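Local coordinates for KLLA0F20702p (Kluyveromyces lactis, PDB 5Y5A), which is the yeast telomerase subunit Est1, which probably helps recruit telomerase to telomeres by binding the telomere protein Cdc13, at residues Y134-L138 and C191-I195; N144-L150 and N172-P176; R478-Y482 and G518-L524; F481-D485 and T497-F501. All blocks are in the same frame, centred on the assembly; numbering follows the deposited sequence.

Contact 1 of 4, residues Y134-L138 and C191-I195; sequences YYSTL and CLLYI
Tyr194 lays its CB over one face of the Tyr134 ring, a CH-pi contact with CB 3.7 Å from the ring centroid and 19° off the normal. The two tyrosine rings are set obliquely, their planes 39° apart. Tyr134 CB itself rests on Ile195 CG1 at 3.6 Å. CG1 of Ile195 gets there because it lies anti to the carbonyl carbon (chi1 -78°), and the extended second torsion then carries CD1 on to the edge of the Tyr135 ring. These residues belong to helices 113-144 and 179-206, two members of the alpha-helical bundle in the Est1 family region, of the TPR clan; the short segments run nearly antiparallel, with axes 9.3 Å apart. Where the backbones come closest, small Cys191 fits: its SG sits 3.2 Å from Tyr134 O and 3.6 Å from Thr137 CB. Leu138 straddles the same cysteine, CG against Cys191 CB, while its CD1 meets Leu192 CD2 at 3.7 Å, the two leucines crossing at about a right angle. Both phenols suit this buried place because their hydroxyls find partners on helix 78-105, Tyr134 OH with His90 and Tyr194 OH with Asp83.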
loop_
_atom_site.group_PDB
_atom_site.type_symbol
_atom_site.label_atom_id
_atom_site.label_comp_id
_atom_site.label_asym_id
_atom_site.label_seq_id
_atom_site.Cartn_x
_atom_site.Cartn_y
_atom_site.Cartn_z
ATOM N N TYR A 134 12.218 11.599 18.344
ATOM C CA TYR A 134 10.920 11.170 17.839
ATOM C C TYR A 134 10.132 10.357 18.855
ATOM O O TYR A 134 8.926 10.548 19.007
ATOM C CB TYR A 134 11.095 10.364 16.558
ATOM C CG TYR A 134 11.610 11.198 15.415
ATOM C CD1 TYR A 134 10.889 12.295 14.953
ATOM C CD2 TYR A 134 12.815 10.895 14.799
ATOM C CE1 TYR A 134 11.357 13.067 13.912
ATOM C CE2 TYR A 134 13.290 11.661 13.753
ATOM C CZ TYR A 134 12.559 12.745 13.316
ATOM O OH TYR A 134 13.028 13.507 12.276
ATOM N N TYR A 135 10.811 9.447 19.543
ATOM C CA TYR A 135 10.152 8.605 20.531
ATOM C C TYR A 135 9.764 9.395 21.789
ATOM O O TYR A 135 8.793 9.045 22.459
ATOM C CB TYR A 135 11.044 7.415 20.901
ATOM C CG TYR A 135 10.345 6.376 21.750
ATOM C CD1 TYR A 135 9.356 5.566 21.213
ATOM C CD2 TYR A 135 10.676 6.205 23.089
ATOM C CE1 TYR A 135 8.709 4.618 21.979
ATOM C CE2 TYR A 135 10.037 5.253 23.864
ATOM C CZ TYR A 135 9.051 4.465 23.304
ATOM O OH TYR A 135 8.409 3.519 24.069
ATOM N N SER A 136 10.519 10.448 22.110
ATOM C CA SER A 136 10.161 11.339 23.220
ATOM C C SER A 136 8.806 11.961 22.956
ATOM O O SER A 136 7.960 12.058 23.846
ATOM C CB SER A 136 11.182 12.467 23.411
ATOM O OG SER A 136 12.451 11.983 23.801
ATOM N N THR A 137 8.619 12.396 21.717
ATOM C CA THR A 137 7.411 13.092 21.324
ATOM C C THR A 137 6.209 12.159 21.436
ATOM O O THR A 137 5.167 12.549 21.964
ATOM C CB THR A 137 7.546 13.644 19.901
ATOM O OG1 THR A 137 8.813 14.305 19.784
ATOM C CG2 THR A 137 6.438 14.638 19.603
ATOM N N LEU A 138 6.366 10.925 20.961
ATOM C CA LEU A 138 5.348 9.890 21.138
ATOM C C LEU A 138 4.977 9.709 22.609
ATOM O O LEU A 138 3.801 9.792 22.975
ATOM C CB LEU A 138 5.830 8.556 20.569
ATOM C CG LEU A 138 5.677 8.338 19.068
ATOM C CD1 LEU A 138 6.215 6.974 18.684
ATOM C CD2 LEU A 138 4.224 8.477 18.656
ATOM N N CYS A 191 6.280 10.725 13.854
ATOM C CA CYS A 191 7.276 10.109 14.726
ATOM C C CYS A 191 7.535 8.675 14.297
ATOM O O CYS A 191 8.682 8.247 14.188
ATOM C CB CYS A 191 6.826 10.140 16.185
ATOM S SG CYS A 191 6.827 11.771 16.926
ATOM N N LEU A 192 6.462 7.936 14.052
ATOM C CA LEU A 192 6.585 6.561 13.605
ATOM C C LEU A 192 7.220 6.487 12.215
ATOM O O LEU A 192 8.008 5.585 11.940
ATOM C CB LEU A 192 5.218 5.882 13.614
ATOM C CG LEU A 192 4.575 5.761 15.001
ATOM C CD1 LEU A 192 3.103 5.421 14.871
ATOM C CD2 LEU A 192 5.289 4.720 15.856
ATOM N N LEU A 193 6.882 7.439 11.347
ATOM C CA LEU A 193 7.458 7.487 10.002
ATOM C C LEU A 193 8.967 7.718 10.025
ATOM O O LEU A 193 9.716 7.040 9.321
ATOM C CB LEU A 193 6.793 8.581 9.159
ATOM C CG LEU A 193 7.364 8.777 7.744
ATOM C CD1 LEU A 193 7.133 7.547 6.861
ATOM C CD2 LEU A 193 6.791 10.018 7.069
ATOM N N TYR A 194 9.419 8.671 10.828
ATOM C CA TYR A 194 10.823 9.055 10.786
ATOM C C TYR A 194 11.696 8.144 11.649
ATOM O O TYR A 194 12.901 8.032 11.425
ATOM C CB TYR A 194 10.981 10.517 11.194
ATOM C CG TYR A 194 10.327 11.452 10.206
ATOM C CD1 TYR A 194 10.532 11.295 8.838
ATOM C CD2 TYR A 194 9.481 12.475 10.631
ATOM C CE1 TYR A 194 9.921 12.142 7.916
ATOM C CE2 TYR A 194 8.866 13.325 9.719
ATOM C CZ TYR A 194 9.091 13.155 8.364
ATOM O OH TYR A 194 8.489 13.999 7.458
ATOM N N ILE A 195 11.092 7.487 12.628
ATOM C CA ILE A 195 11.788 6.410 13.314
ATOM C C ILE A 195 12.048 5.309 12.287
ATOM O O ILE A 195 13.155 4.780 12.207
ATOM C CB ILE A 195 10.983 5.869 14.516
ATOM C CG1 ILE A 195 11.118 6.819 15.710
ATOM C CG2 ILE A 195 11.462 4.486 14.908
ATOM C CD1 ILE A 195 10.296 6.419 16.912
#

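Contact 2 of 4, residues N144-L150 and N172-P176; sequences NYNLTAL and NVLKP
Asn146 N donates to Asn172 O at 2.8 Å, and Asn146 O accepts from Leu174 N at 3.1 Å. The pair grips Asn146 through both its N-H and its C=O. The Asn146 side chain then braces its own loop. OD1 accepts from Thr148 N and, at 2.6 Å, from Thr148 OG1, both arriving from the same face of the amide. The first of these bonds closes an Asx turn, which asparagine can form because its short side chain carries an amide oxygen able to reach the N-H two residues on. Between loops 144-150 and 172-176 there is thus a single beta bridge, Asn146 with Val173, joining the chain that leaves helix 113-144 to the chain that enters helix 179-206 in the Est1 family region. Beside the bridge, Asn146 CB lies alongside Val173 CG2. Leu174 carries most of the apolar packing: its CD1 reaches both Tyr145 CB and Leu147 CD2 at 3.8 Å, and Leu150 CD1 comes against its CB. Farther along, the compact Ala149 methyl leaves room for Pro176 CD at 4.0 Å, and Leu150 CD2 packs on Pro176 CA. Leu150 also touches an apolar side chain of the bound peptide.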
loop_
_atom_site.group_PDB
_atom_site.type_symbol
_atom_site.label_atom_id
_atom_site.label_comp_id
_atom_site.label_asym_id
_atom_site.label_seq_id
_atom_site.Cartn_x
_atom_site.Cartn_y
_atom_site.Cartn_z
ATOM N N ASN A 144 -0.054 12.689 27.880
ATOM C CA ASN A 144 -1.004 13.773 28.126
ATOM C C ASN A 144 -2.434 13.463 27.687
ATOM O O ASN A 144 -3.393 13.822 28.369
ATOM C CB ASN A 144 -0.541 15.050 27.424
ATOM C CG ASN A 144 0.507 15.802 28.208
ATOM O OD1 ASN A 144 0.190 16.723 28.964
ATOM N ND2 ASN A 144 1.765 15.420 28.031
ATOM N N TYR A 145 -2.577 12.799 26.544
ATOM C CA TYR A 145 -3.890 12.678 25.926
ATOM C C TYR A 145 -4.301 11.233 25.648
ATOM O O TYR A 145 -3.463 10.382 25.337
ATOM C CB TYR A 145 -3.919 13.495 24.630
ATOM C CG TYR A 145 -3.395 14.911 24.797
ATOM C CD1 TYR A 145 -4.128 15.867 25.490
ATOM C CD2 TYR A 145 -2.165 15.290 24.264
ATOM C CE1 TYR A 145 -3.654 17.158 25.647
ATOM C CE2 TYR A 145 -1.685 16.581 24.417
ATOM C CZ TYR A 145 -2.434 17.508 25.108
ATOM O OH TYR A 145 -1.968 18.793 25.266
ATOM N N ASN A 146 -5.599 10.967 25.776
ATOM C CA ASN A 146 -6.169 9.665 25.441
ATOM C C ASN A 146 -6.592 9.643 23.973
ATOM O O ASN A 146 -7.428 10.438 23.545
ATOM C CB ASN A 146 -7.358 9.348 26.354
ATOM C CG ASN A 146 -7.753 7.881 26.322
ATOM O OD1 ASN A 146 -7.562 7.194 25.319
ATOM N ND2 ASN A 146 -8.307 7.396 27.425
ATOM N N LEU A 147 -6.011 8.734 23.200
ATOM C CA LEU A 147 -6.241 8.732 21.762
ATOM C C LEU A 147 -7.225 7.655 21.320
ATOM O O LEU A 147 -7.334 7.366 20.129
ATOM C CB LEU A 147 -4.914 8.548 21.021
ATOM C CG LEU A 147 -3.785 9.506 21.398
ATOM C CD1 LEU A 147 -2.596 9.311 20.478
ATOM C CD2 LEU A 147 -4.276 10.937 21.344
ATOM N N THR A 148 -7.945 7.069 22.270
ATOM C CA THR A 148 -8.778 5.902 21.976
ATOM C C THR A 148 -9.984 6.212 21.092
ATOM O O THR A 148 -10.614 5.299 20.557
ATOM C CB THR A 148 -9.281 5.235 23.270
ATOM O OG1 THR A 148 -9.696 6.242 24.200
ATOM C CG2 THR A 148 -8.179 4.399 23.897
ATOM N N ALA A 149 -10.307 7.490 20.932
ATOM C CA ALA A 149 -11.412 7.874 20.062
ATOM C C ALA A 149 -10.973 7.935 18.604
ATOM O O ALA A 149 -11.804 8.028 17.700
ATOM C CB ALA A 149 -11.992 9.209 20.496
ATOM N N LEU A 150 -9.665 7.870 18.375
ATOM C CA LEU A 150 -9.117 8.057 17.036
ATOM C C LEU A 150 -8.184 6.924 16.627
ATOM O O LEU A 150 -7.988 6.661 15.443
ATOM C CB LEU A 150 -8.364 9.387 16.955
ATOM C CG LEU A 150 -9.088 10.648 17.432
ATOM C CD1 LEU A 150 -8.834 10.912 18.913
ATOM C CD2 LEU A 150 -8.675 11.839 16.588
ATOM N N ASN A 172 -8.987 14.551 29.304
ATOM C CA ASN A 172 -7.777 14.066 28.646
ATOM C C ASN A 172 -8.087 13.313 27.357
ATOM O O ASN A 172 -7.199 13.089 26.535
ATOM C CB ASN A 172 -6.975 13.164 29.588
ATOM C CG ASN A 172 -6.161 13.947 30.601
ATOM O OD1 ASN A 172 -6.353 15.152 30.774
ATOM N ND2 ASN A 172 -5.249 13.262 31.282
ATOM N N VAL A 173 -9.346 12.920 27.188
ATOM C CA VAL A 173 -9.757 12.157 26.014
ATOM C C VAL A 173 -10.072 13.074 24.837
ATOM O O VAL A 173 -11.021 13.856 24.880
ATOM C CB VAL A 173 -10.985 11.280 26.310
ATOM C CG1 VAL A 173 -11.315 10.414 25.101
ATOM C CG2 VAL A 173 -10.733 10.421 27.534
ATOM N N LEU A 174 -9.270 12.963 23.783
ATOM C CA LEU A 174 -9.422 13.811 22.610
ATOM C C LEU A 174 -10.617 13.400 21.758
ATOM O O LEU A 174 -10.746 12.237 21.370
ATOM C CB LEU A 174 -8.148 13.780 21.768
ATOM C CG LEU A 174 -6.927 14.463 22.387
ATOM C CD1 LEU A 174 -5.747 14.395 21.438
ATOM C CD2 LEU A 174 -7.251 15.905 22.745
ATOM N N LYS A 175 -11.485 14.364 21.467
ATOM C CA LYS A 175 -12.636 14.123 20.607
ATOM C C LYS A 175 -12.184 14.019 19.156
ATOM O O LYS A 175 -11.308 14.761 18.721
ATOM C CB LYS A 175 -13.676 15.231 20.779
ATOM C CG LYS A 175 -14.212 15.334 22.202
ATOM C CD LYS A 175 -15.398 16.279 22.298
ATOM C CE LYS A 175 -15.998 16.256 23.697
ATOM N NZ LYS A 175 -17.227 17.088 23.799
ATOM N N PRO A 176 -12.784 13.091 18.400
ATOM C CA PRO A 176 -12.298 12.733 17.062
ATOM C C PRO A 176 -12.402 13.837 16.012
ATOM O O PRO A 176 -12.005 13.610 14.870
ATOM C CB PRO A 176 -13.159 11.517 16.698
ATOM C CG PRO A 176 -14.383 11.662 17.512
ATOM C CD PRO A 176 -13.936 12.266 18.803
#

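Contact 3 of 4, residues R478-Y482 and G518-L524; sequences RDYFY and GKSKNKL
Phe481 and Gly518 bring the two loops together, their CA atoms 5.0 Å apart, with Gly518 CA making a CA-H...O contact of 3.5 Å to Phe481 O. Glycine suits this point because phi is positive there, at the C-prime residue of the Schellman motif that ends helix 512-515. From there 518-524 curves round Tyr480, which fills the bend. The tyrosine's CG stands between its backbone N and carbonyl carbon (chi1 61°), a position that sends the ring out from segment 478-482, in the Est1 DNA/RNA-binding family region, into the opposing loop. Its CD2 passes 3.6 Å from OG of Ser520, whose small side chain leaves space for the ring. Leu524 N lies at the edge of that ring and donates to Tyr480 OH at 3.0 Å, with a nearly straight N-H...O angle of 168°. Leu524 CB and CG close over the same hydroxyl, CB at 3.5 Å, while the leucine's CD1 comes to 4.2 Å from Tyr482 OH. Tyr480 OH is also hydrogen-bonded to Glu529 of helix 526-546, and Tyr482 OH to Ser532 of that helix. The Tyr480 phenol therefore has a double task: an apolar ring enclosed by the bend of 518-524, and a polar end that ties the backbone just before helix 526-546 to a carboxylate within it, which probably helps fix how that helix starts.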
loop_
_atom_site.group_PDB
_atom_site.type_symbol
_atom_site.label_atom_id
_atom_site.label_comp_id
_atom_site.label_asym_id
_atom_site.label_seq_id
_atom_site.Cartn_x
_atom_site.Cartn_y
_atom_site.Cartn_z
ATOM N N ARG A 478 -22.717 -5.270 8.738
ATOM C CA ARG A 478 -21.663 -5.888 9.527
ATOM C C ARG A 478 -21.244 -4.976 10.671
ATOM O O ARG A 478 -21.649 -3.814 10.730
ATOM C CB ARG A 478 -20.464 -6.185 8.648
ATOM C CG ARG A 478 -19.915 -4.938 7.996
ATOM C CD ARG A 478 -18.705 -5.271 7.196
ATOM N NE ARG A 478 -18.186 -4.123 6.463
ATOM C CZ ARG A 478 -17.027 -4.146 5.823
ATOM N NH1 ARG A 478 -16.297 -5.256 5.857
ATOM N NH2 ARG A 478 -16.596 -3.079 5.161
ATOM N N ASP A 479 -20.408 -5.492 11.566
ATOM C CA ASP A 479 -20.050 -4.743 12.764
ATOM C C ASP A 479 -18.602 -4.271 12.779
ATOM O O ASP A 479 -18.214 -3.492 13.655
ATOM C CB ASP A 479 -20.337 -5.586 14.004
ATOM C CG ASP A 479 -21.821 -5.795 14.222
ATOM O OD1 ASP A 479 -22.606 -4.934 13.772
ATOM O OD2 ASP A 479 -22.204 -6.815 14.831
ATOM N N TYR A 480 -17.814 -4.718 11.804
ATOM C CA TYR A 480 -16.401 -4.363 11.757
ATOM C C TYR A 480 -15.791 -4.594 10.380
ATOM O O TYR A 480 -16.383 -5.261 9.528
ATOM C CB TYR A 480 -15.617 -5.150 12.818
ATOM C CG TYR A 480 -15.663 -6.662 12.663
ATOM C CD1 TYR A 480 -14.711 -7.330 11.899
ATOM C CD2 TYR A 480 -16.646 -7.421 13.295
ATOM C CE1 TYR A 480 -14.741 -8.704 11.759
ATOM C CE2 TYR A 480 -16.683 -8.801 13.156
ATOM C CZ TYR A 480 -15.727 -9.436 12.388
ATOM O OH TYR A 480 -15.754 -10.809 12.246
ATOM N N PHE A 481 -14.602 -4.033 10.172
ATOM C CA PHE A 481 -13.884 -4.175 8.908
ATOM C C PHE A 481 -13.217 -5.543 8.787
ATOM O O PHE A 481 -12.756 -6.105 9.783
ATOM C CB PHE A 481 -12.826 -3.077 8.763
ATOM C CG PHE A 481 -13.324 -1.826 8.095
ATOM C CD1 PHE A 481 -14.679 -1.632 7.868
ATOM C CD2 PHE A 481 -12.431 -0.852 7.676
ATOM C CE1 PHE A 481 -15.131 -0.486 7.252
ATOM C CE2 PHE A 481 -12.879 0.302 7.060
ATOM C CZ PHE A 481 -14.230 0.483 6.844
ATOM N N TYR A 482 -13.168 -6.070 7.566
ATOM C CA TYR A 482 -12.479 -7.329 7.295
ATOM C C TYR A 482 -11.046 -7.054 6.818
ATOM O O TYR A 482 -10.671 -5.896 6.600
ATOM C CB TYR A 482 -13.249 -8.157 6.259
ATOM C CG TYR A 482 -14.656 -8.524 6.688
ATOM C CD1 TYR A 482 -14.985 -8.646 8.032
ATOM C CD2 TYR A 482 -15.659 -8.734 5.751
ATOM C CE1 TYR A 482 -16.271 -8.970 8.428
ATOM C CE2 TYR A 482 -16.950 -9.065 6.140
ATOM C CZ TYR A 482 -17.246 -9.178 7.479
ATOM O OH TYR A 482 -18.522 -9.497 7.870
ATOM N N GLY A 518 -10.541 -4.246 12.516
ATOM C CA GLY A 518 -10.916 -5.638 12.693
ATOM C C GLY A 518 -11.131 -6.114 14.119
ATOM O O GLY A 518 -11.395 -7.296 14.338
ATOM N N LYS A 519 -11.028 -5.210 15.090
ATOM C CA LYS A 519 -11.146 -5.599 16.492
ATOM C C LYS A 519 -12.476 -5.179 17.112
ATOM O O LYS A 519 -12.852 -4.009 17.074
ATOM C CB LYS A 519 -9.975 -5.025 17.295
ATOM C CG LYS A 519 -8.657 -5.710 16.964
ATOM C CD LYS A 519 -7.438 -4.992 17.515
ATOM C CE LYS A 519 -6.168 -5.683 17.020
ATOM N NZ LYS A 519 -4.917 -4.913 17.264
ATOM N N SER A 520 -13.187 -6.149 17.677
ATOM C CA SER A 520 -14.458 -5.879 18.341
ATOM C C SER A 520 -14.856 -7.035 19.252
ATOM O O SER A 520 -14.273 -8.118 19.191
ATOM C CB SER A 520 -15.568 -5.621 17.315
ATOM O OG SER A 520 -16.136 -6.838 16.860
ATOM N N LYS A 521 -15.854 -6.793 20.094
ATOM C CA LYS A 521 -16.392 -7.829 20.966
ATOM C C LYS A 521 -17.131 -8.872 20.138
ATOM O O LYS A 521 -17.135 -10.060 20.463
ATOM C CB LYS A 521 -17.329 -7.220 22.006
ATOM C CG LYS A 521 -16.777 -5.984 22.699
ATOM C CD LYS A 521 -17.757 -5.452 23.740
ATOM C CE LYS A 521 -17.227 -4.194 24.412
ATOM N NZ LYS A 521 -18.139 -3.695 25.482
ATOM N N ASN A 522 -17.762 -8.411 19.065
ATOM C CA ASN A 522 -18.435 -9.303 18.137
ATOM C C ASN A 522 -17.529 -9.674 16.975
ATOM O O ASN A 522 -17.631 -9.102 15.894
ATOM C CB ASN A 522 -19.720 -8.666 17.609
ATOM C CG ASN A 522 -20.368 -9.487 16.505
ATOM O OD1 ASN A 522 -20.373 -9.089 15.337
ATOM N ND2 ASN A 522 -20.916 -10.642 16.871
ATOM N N LYS A 523 -16.620 -10.614 17.206
ATOM C CA LYS A 523 -15.864 -11.194 16.108
ATOM C C LYS A 523 -16.542 -12.481 15.678
ATOM O O LYS A 523 -16.907 -13.316 16.503
ATOM C CB LYS A 523 -14.409 -11.446 16.497
ATOM C CG LYS A 523 -13.562 -11.985 15.356
ATOM C CD LYS A 523 -12.115 -12.169 15.788
ATOM C CE LYS A 523 -11.269 -12.730 14.661
ATOM N NZ LYS A 523 -9.849 -12.918 15.062
ATOM N N LEU A 524 -16.725 -12.623 14.375
ATOM C CA LEU A 524 -17.427 -13.768 13.823
ATOM C C LEU A 524 -16.451 -14.890 13.506
ATOM O O LEU A 524 -15.256 -14.649 13.347
ATOM C CB LEU A 524 -18.189 -13.352 12.564
ATOM C CG LEU A 524 -19.137 -12.165 12.736
ATOM C CD1 LEU A 524 -19.526 -11.581 11.388
ATOM C CD2 LEU A 524 -20.368 -12.593 13.528
#

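Contact 4 of 4, residues F481-D485 and T497-F501; sequences FYEED and TLSDF
Thr497 sets its OG1 3.7 Å from Phe481 CZ, the two side chains crossing at about a right angle, where an irregular loop packs against the start of the short helix 483-487. Tyr482 holds the N-cap position of that helix, and 481-485 belongs to the Est1 DNA/RNA-binding family region. Threonine suits the site by offering a hydroxyl to a bridging water. That water donates to Thr497 OG1 at 2.9 Å and to Asp485 OD1, and accepts from Leu498 N; it also lies over one face of the Phe481 ring. With chi1 at -174°, the hydroxyl points away from the backbone N of Thr497 and meets the water. Phe481 and Thr497 both touch apolar or aromatic side chains of the bound peptide as well. Next, Leu498 contributes its CD1, which lies 3.9 Å from Glu484 CG and 3.6 Å from Asp485 OD1, so the leucine packs against the aliphatic part of one acid and beside the carboxylate of the other. These acids are paired elsewhere: Glu484 with Arg427 and Arg533, Asp485 with Arg427 and Arg478. The arginines probably offset the charge gathered here, to which Asp500 adds; Asp500 OD2 has its own salt bridge to Arg427, while its OD1 accepts from the backbone N of the next residue, Phe501, at 2.7 Å. Phe501 then brings CZ to 3.8 Å from Tyr482 CE2, the ring planes 86° apart. Tyr482 is held from within the helix: its backbone N donates to Asp485 OD2 at 2.8 Å, meeting the carboxylate on its anti side, 29° out of plane.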
loop_
_atom_site.group_PDB
_atom_site.type_symbol
_atom_site.label_atom_id
_atom_site.label_comp_id
_atom_site.label_asym_id
_atom_site.label_seq_id
_atom_site.Cartn_x
_atom_site.Cartn_y
_atom_site.Cartn_z
ATOM N N PHE A 481 -14.602 -4.033 10.172
ATOM C CA PHE A 481 -13.884 -4.175 8.908
ATOM C C PHE A 481 -13.217 -5.543 8.787
ATOM O O PHE A 481 -12.756 -6.105 9.783
ATOM C CB PHE A 481 -12.826 -3.077 8.763
ATOM C CG PHE A 481 -13.324 -1.826 8.095
ATOM C CD1 PHE A 481 -14.679 -1.632 7.868
ATOM C CD2 PHE A 481 -12.431 -0.852 7.676
ATOM C CE1 PHE A 481 -15.131 -0.486 7.252
ATOM C CE2 PHE A 481 -12.879 0.302 7.060
ATOM C CZ PHE A 481 -14.230 0.483 6.844
ATOM N N TYR A 482 -13.168 -6.070 7.566
ATOM C CA TYR A 482 -12.479 -7.329 7.295
ATOM C C TYR A 482 -11.046 -7.054 6.818
ATOM O O TYR A 482 -10.671 -5.896 6.600
ATOM C CB TYR A 482 -13.249 -8.157 6.259
ATOM C CG TYR A 482 -14.656 -8.524 6.688
ATOM C CD1 TYR A 482 -14.985 -8.646 8.032
ATOM C CD2 TYR A 482 -15.659 -8.734 5.751
ATOM C CE1 TYR A 482 -16.271 -8.970 8.428
ATOM C CE2 TYR A 482 -16.950 -9.065 6.140
ATOM C CZ TYR A 482 -17.246 -9.178 7.479
ATOM O OH TYR A 482 -18.522 -9.497 7.870
ATOM N N GLU A 483 -10.253 -8.115 6.658
ATOM C CA GLU A 483 -8.836 -7.975 6.322
ATOM C C GLU A 483 -8.636 -7.107 5.092
ATOM O O GLU A 483 -7.817 -6.186 5.105
ATOM C CB GLU A 483 -8.178 -9.345 6.088
ATOM C CG GLU A 483 -7.972 -10.191 7.347
ATOM C CD GLU A 483 -9.088 -11.206 7.574
ATOM O OE1 GLU A 483 -10.251 -10.927 7.194
ATOM O OE2 GLU A 483 -8.795 -12.286 8.132
ATOM N N GLU A 484 -9.391 -7.394 4.036
ATOM C CA GLU A 484 -9.232 -6.662 2.786
ATOM C C GLU A 484 -9.677 -5.200 2.937
ATOM O O GLU A 484 -9.133 -4.320 2.274
ATOM C CB GLU A 484 -9.993 -7.351 1.641
ATOM C CG GLU A 484 -11.519 -7.399 1.790
ATOM C CD GLU A 484 -12.016 -8.661 2.473
ATOM O OE1 GLU A 484 -13.110 -9.142 2.098
ATOM O OE2 GLU A 484 -11.310 -9.176 3.375
ATOM N N ASP A 485 -10.644 -4.938 3.813
ATOM C CA ASP A 485 -11.060 -3.561 4.081
ATOM C C ASP A 485 -9.900 -2.790 4.696
ATOM O O ASP A 485 -9.539 -1.703 4.243
ATOM C CB ASP A 485 -12.273 -3.505 5.024
ATOM C CG ASP A 485 -13.496 -4.216 4.469
ATOM O OD1 ASP A 485 -14.202 -3.635 3.627
ATOM O OD2 ASP A 485 -13.764 -5.353 4.894
ATOM N N THR A 497 -12.571 3.494 0.606
ATOM C CA THR A 497 -13.201 2.474 1.445
ATOM C C THR A 497 -14.071 1.572 0.553
ATOM O O THR A 497 -14.733 2.052 -0.370
ATOM C CB THR A 497 -14.019 3.068 2.627
ATOM O OG1 THR A 497 -14.488 2.018 3.477
ATOM C CG2 THR A 497 -15.204 3.904 2.128
ATOM N N LEU A 498 -14.039 0.264 0.795
ATOM C CA LEU A 498 -14.873 -0.661 0.024
ATOM C C LEU A 498 -16.350 -0.437 0.357
ATOM O O LEU A 498 -16.799 -0.724 1.468
ATOM C CB LEU A 498 -14.481 -2.114 0.298
ATOM C CG LEU A 498 -12.987 -2.423 0.181
ATOM C CD1 LEU A 498 -12.702 -3.905 0.418
ATOM C CD2 LEU A 498 -12.444 -1.971 -1.174
ATOM N N SER A 499 -17.104 0.070 -0.614
ATOM C CA SER A 499 -18.475 0.505 -0.374
ATOM C C SER A 499 -19.566 -0.489 -0.830
ATOM O O SER A 499 -20.680 -0.073 -1.153
ATOM C CB SER A 499 -18.701 1.857 -1.061
ATOM O OG SER A 499 -18.506 1.753 -2.466
ATOM N N ASP A 500 -19.258 -1.784 -0.855
ATOM C CA ASP A 500 -20.276 -2.782 -1.182
ATOM C C ASP A 500 -21.200 -3.036 0.012
ATOM O O ASP A 500 -22.408 -3.162 -0.152
ATOM C CB ASP A 500 -19.645 -4.092 -1.657
ATOM C CG ASP A 500 -18.463 -4.522 -0.803
ATOM O OD1 ASP A 500 -18.229 -3.916 0.265
ATOM O OD2 ASP A 500 -17.764 -5.476 -1.209
ATOM N N PHE A 501 -20.635 -3.106 1.211
ATOM C CA PHE A 501 -21.445 -3.130 2.423
ATOM C C PHE A 501 -22.033 -1.753 2.680
ATOM O O PHE A 501 -21.541 -0.754 2.152
ATOM C CB PHE A 501 -20.621 -3.545 3.644
ATOM C CG PHE A 501 -20.293 -5.003 3.701
ATOM C CD1 PHE A 501 -21.198 -5.912 4.235
ATOM C CD2 PHE A 501 -19.071 -5.465 3.248
ATOM C CE1 PHE A 501 -20.891 -7.261 4.304
ATOM C CE2 PHE A 501 -18.760 -6.804 3.307
ATOM C CZ PHE A 501 -19.667 -7.707 3.840
HETATM O O HOH W 1 -13.616 -0.694 3.609
#

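Contacts 1 and 2 both join helix 113-144, or the chain leaving it, to helix 179-206 or the chain entering it; their centres are 18 Å apart and their nearest atoms about 7 Å. Contacts 3 and 4 are closer partners, 11 Å between centres: they share Phe481 and Tyr482, and Arg478 of contact 3 reaches contact 4 through a salt bridge from its NH1 to Asp485 OD2 (2.7 Å) and by packing on Phe501. The two pairs do not touch, contacts 2 and 3 keeping about 10 Å between nearest atoms. The bound peptide, probably the Cdc13 segment, meets contacts 2, 3 and 4, through Leu150 in contact 2, Phe481 in contacts 3 and 4, and Thr497 in contact 4.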